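Local coordinates for uncharacterized protein (Leishmania major, PDB 2B4W), which is of unknown function but belongs to the DUF1861 family of the beta-fructosidase clan, whose relatives suggest a beta-propeller fold and possibly a carbohydrate-related role, at residues A[46-51]-A[56-61]; A[63-66]-A[70-73]. All blocks are in the same frame, centred on the assembly; numbering follows the deposited sequence.

Interaction 1: A[46-51]-A[56-61]; sequences YGRVEK and AASHVR
Gly47 and Val49 trade backbone hydrogen bonds with Arg61 and His59, a worked example of how an antiparallel hairpin is laced together. Each forms a reciprocal N-H to O pair; Gly47 N lies 3.0 Å from Arg61 O, and Val49 N reaches His59 O at the same length. Arg48 and Val60 form the non-hydrogen-bonded pair between them.

Among the side chains, Val49 slides obliquely under the imidazole of His59. Its CB sits 3.8 Å from the ring centroid, displaced toward the rim, in a CH-pi contact over one face. A chi1 of 63° wedges the ring between the His59 backbone N and carbonyl carbon and folds it back over the valine. Val49 CG2 meanwhile touches the aliphatic CG of Arg61, and on the other face of the sheet Tyr46 CD1 packs 4.0 Å from Val60 CG1.

Water fills in beside the loop end of the hairpin, where the strands part: one molecule donates to Val49 O and to Ala57 O and also meets His59 ND1 at the edge of the ring, in its plane. A second accepts from Lys51 N; its very short approach to Ala57 O makes that side of the bridge doubtful.

Charged groups reach beyond the pair. Arg48, its chain extended, forms a salt bridge with Asp83, and Glu50 OE1 is held by Tyr31 and Lys256. Strand 42-50 also pairs with strand 29-31, while Pro84 of strand 84-89 packs against Tyr46, Arg48 and Val60.

Interaction 2: A[63-66]-A[70-73]; sequences FEET and EFTA
Phe63 and Phe71 project from the same face of the two-stranded pairing, and they meet at their roots, CB to CB at 3.8 Å, while their rings diverge. Both have CG anti to the carbonyl carbon (chi1 -56° and -76°), and because the strands run antiparallel this same choice sends the two rings in different directions. The Phe63 ring leans across to Ala73: CD2 comes within 3.3 Å of Ala73 N, which lies at a slant to the ring, and CE2 rests 3.7 Å from Ala73 CB. The Phe71 ring swings instead toward Glu65, laying CD1 3.4 Å from Glu65 N and CE1 against Glu65 CB, with Phe63 O at its edge, near the ring plane. Each phenylalanine thus covers the strand partner of its own non-hydrogen-bonded pair, Phe63 with Ala73 and Phe71 with Glu65.

Glu64 and Thr72 point to the other face. Thr66 and Thr72 cross there at about a right angle, the methyl CG2 of Thr66 meeting Thr72 OG1 at 3.4 Å.

Beneath these side chains the backbone supplies the fixed frame. Glu64 and Thr72 exchange two hydrogen bonds, the shorter from Thr72 N to Glu64 O at 2.7 Å, and Thr66 N donates to Glu70 O nearer the turn. The two short strands run at 138° to each other, well short of a flat antiparallel pair.

The pair continues a larger mixed sheet. Strand 16-23 runs parallel to strand 70-73 and places Phe22 edge-to-face with Phe63, and strand 42-50 lies along strand 59-67, bringing Ile45 against both phenylalanines and Lys42 into a salt bridge with Glu64.

Interactions 1 and 2 show how consecutive hairpins build one sheet by sharing a strand. Strand 59-67 pairs first with 42-50, through interaction 1, and then with 70-73, through interaction 2; along the chain the first hairpin closes before the second opens. Their centres lie about 15 Å apart, yet the two contacts touch at the seam: Arg61 NH2 packs 3.7 Å from Ala73 CB, and the Phe63 ring, through CE1, comes within 3.9 Å of Gly47 N. The tip of that ring, CZ, also approaches Val49 CG2, at 4.2 Å. Arg61 further hydrogen-bonds to Val74 O, just beyond the second hairpin, tying the two together. No ligand site is established here.

Interaction 1: A[46-51]-A[56-61]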
# COMPACT_ATOMS: atom_id res chain seq x y z
N TYR A 46 9.75 2.87 3.14
CA TYR A 46 9.25 3.60 4.30
C TYR A 46 8.48 2.64 5.20
O TYR A 46 7.71 1.81 4.70
CB TYR A 46 8.30 4.74 3.93
CG TYR A 46 8.94 5.85 3.14
CD1 TYR A 46 9.69 6.85 3.75
CD2 TYR A 46 8.75 5.88 1.77
CE1 TYR A 46 10.27 7.86 3.00
CE2 TYR A 46 9.33 6.88 1.03
CZ TYR A 46 10.08 7.86 1.64
OH TYR A 46 10.62 8.82 0.82
N GLY A 47 8.66 2.75 6.50
CA GLY A 47 7.94 1.93 7.44
C GLY A 47 7.24 2.76 8.51
O GLY A 47 7.65 3.86 8.89
N ARG A 48 6.15 2.17 8.98
CA ARG A 48 5.41 2.71 10.12
C ARG A 48 6.03 2.09 11.37
O ARG A 48 6.10 0.86 11.47
CB ARG A 48 3.93 2.43 9.98
CG ARG A 48 3.03 2.58 11.17
CD ARG A 48 1.65 1.95 10.95
NE ARG A 48 0.76 2.33 12.02
CZ ARG A 48 -0.52 2.37 12.18
NH1 ARG A 48 -1.41 1.99 11.29
NH2 ARG A 48 -0.99 2.82 13.35
N VAL A 49 6.56 2.93 12.22
CA VAL A 49 7.29 2.62 13.43
C VAL A 49 6.49 3.02 14.67
O VAL A 49 6.14 4.16 14.95
CB VAL A 49 8.66 3.32 13.42
CG1 VAL A 49 9.53 2.77 14.54
CG2 VAL A 49 9.29 3.09 12.06
N GLU A 50 6.19 1.99 15.46
CA GLU A 50 5.36 2.13 16.64
C GLU A 50 5.66 0.99 17.61
O GLU A 50 5.93 -0.14 17.22
CB GLU A 50 3.91 2.21 16.20
CG GLU A 50 2.85 2.26 17.29
CD GLU A 50 1.47 2.28 16.66
OE1 GLU A 50 0.95 1.22 16.29
OE2 GLU A 50 0.88 3.37 16.51
N LYS A 51 5.62 1.37 18.88
CA LYS A 51 5.67 0.50 20.05
C LYS A 51 4.53 -0.49 20.03
O LYS A 51 3.37 -0.16 19.78
CB LYS A 51 5.62 1.37 21.31
CG LYS A 51 7.00 1.57 21.94
CD LYS A 51 6.98 2.09 23.36
CE LYS A 51 6.09 1.40 24.36
NZ LYS A 51 6.72 0.87 25.60
N ALA A 56 -2.08 4.43 18.07
CA ALA A 56 -2.01 5.78 17.53
C ALA A 56 -0.77 6.55 17.98
O ALA A 56 -0.97 7.74 18.26
CB ALA A 56 -3.25 6.60 17.88
N ALA A 57 0.39 5.92 18.01
CA ALA A 57 1.67 6.46 18.43
C ALA A 57 2.83 6.08 17.49
O ALA A 57 3.88 5.64 17.97
CB ALA A 57 2.03 5.95 19.82
N SER A 58 2.61 6.26 16.20
CA SER A 58 3.52 5.98 15.11
C SER A 58 4.19 7.24 14.59
O SER A 58 3.61 8.30 14.74
CB SER A 58 2.74 5.31 13.96
OG SER A 58 1.94 4.36 14.62
N HIS A 59 5.36 7.00 14.02
CA HIS A 59 6.04 7.94 13.16
C HIS A 59 6.50 7.14 11.93
O HIS A 59 6.35 5.92 11.92
CB HIS A 59 7.21 8.62 13.86
CG HIS A 59 8.29 7.66 14.27
ND1 HIS A 59 8.15 6.76 15.29
CD2 HIS A 59 9.53 7.46 13.77
CE1 HIS A 59 9.25 6.05 15.42
NE2 HIS A 59 10.13 6.46 14.50
N VAL A 60 7.02 7.80 10.91
CA VAL A 60 7.49 7.08 9.74
C VAL A 60 9.00 7.26 9.59
O VAL A 60 9.53 8.36 9.72
CB VAL A 60 6.84 7.54 8.43
CG1 VAL A 60 7.70 7.08 7.25
CG2 VAL A 60 5.41 7.05 8.32
N ARG A 61 9.69 6.16 9.33
CA ARG A 61 11.11 6.24 9.00
C ARG A 61 11.37 5.78 7.56
O ARG A 61 10.58 5.06 6.96
CB ARG A 61 11.94 5.40 9.96
CG ARG A 61 11.95 5.93 11.39
CD ARG A 61 12.65 7.26 11.54
NE ARG A 61 14.09 7.22 11.48
CZ ARG A 61 15.03 6.62 12.19
NH1 ARG A 61 14.80 5.83 13.22
NH2 ARG A 61 16.29 6.85 11.82
O HOH W 1 6.18 6.64 16.90
O HOH W 2 5.16 4.42 19.61

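Interaction 2: A[63-66]-A[70-73]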
# COMPACT_ATOMS: atom_id res chain seq x y z
N PHE A 63 13.99 3.52 5.44
CA PHE A 63 14.96 2.45 5.51
C PHE A 63 15.60 2.11 4.14
O PHE A 63 14.94 2.08 3.09
CB PHE A 63 14.34 1.16 6.03
CG PHE A 63 13.66 1.26 7.38
CD1 PHE A 63 12.39 1.78 7.47
CD2 PHE A 63 14.30 0.80 8.51
CE1 PHE A 63 11.77 1.87 8.72
CE2 PHE A 63 13.70 0.86 9.75
CZ PHE A 63 12.43 1.41 9.83
N GLU A 64 16.89 1.87 4.20
CA GLU A 64 17.79 1.44 3.16
C GLU A 64 18.06 -0.06 3.30
O GLU A 64 18.45 -0.60 4.34
CB GLU A 64 19.11 2.22 3.19
CG GLU A 64 20.00 2.01 1.98
CD GLU A 64 21.38 2.64 2.15
OE1 GLU A 64 21.47 3.84 2.48
OE2 GLU A 64 22.38 1.92 1.96
N GLU A 65 17.84 -0.76 2.18
CA GLU A 65 18.25 -2.14 2.09
C GLU A 65 19.72 -2.33 2.43
O GLU A 65 20.63 -1.78 1.81
CB GLU A 65 18.01 -2.67 0.66
CG GLU A 65 18.41 -4.14 0.56
CD GLU A 65 18.09 -4.74 -0.81
OE1 GLU A 65 18.92 -4.64 -1.73
OE2 GLU A 65 16.99 -5.33 -0.95
N THR A 66 20.03 -3.16 3.44
CA THR A 66 21.44 -3.42 3.67
C THR A 66 21.73 -4.93 3.66
O THR A 66 22.82 -5.30 4.11
CB THR A 66 21.96 -2.90 5.02
OG1 THR A 66 21.39 -3.78 5.99
CG2 THR A 66 21.54 -1.49 5.31
N GLU A 70 16.61 -7.27 4.57
CA GLU A 70 17.15 -6.50 5.67
C GLU A 70 17.29 -5.02 5.31
O GLU A 70 17.87 -4.59 4.32
CB GLU A 70 18.52 -7.01 6.11
CG GLU A 70 19.10 -6.14 7.24
CD GLU A 70 20.56 -6.52 7.48
OE1 GLU A 70 20.79 -7.66 7.93
OE2 GLU A 70 21.47 -5.73 7.21
N PHE A 71 16.73 -4.21 6.19
CA PHE A 71 16.53 -2.78 6.02
C PHE A 71 17.00 -1.99 7.23
O PHE A 71 16.61 -2.24 8.37
CB PHE A 71 15.03 -2.54 5.73
CG PHE A 71 14.67 -2.92 4.29
CD1 PHE A 71 14.81 -1.97 3.30
CD2 PHE A 71 14.21 -4.18 3.98
CE1 PHE A 71 14.51 -2.29 1.99
CE2 PHE A 71 13.90 -4.52 2.68
CZ PHE A 71 14.05 -3.57 1.70
N THR A 72 17.87 -1.00 6.99
CA THR A 72 18.36 -0.19 8.10
C THR A 72 17.86 1.25 8.03
O THR A 72 17.85 1.93 7.01
CB THR A 72 19.89 -0.18 8.18
OG1 THR A 72 20.37 -1.48 8.46
CG2 THR A 72 20.37 0.65 9.36
N ALA A 73 17.41 1.73 9.19
CA ALA A 73 16.80 3.06 9.20
C ALA A 73 17.82 4.09 8.78
O ALA A 73 18.99 3.99 9.16
CB ALA A 73 16.26 3.33 10.61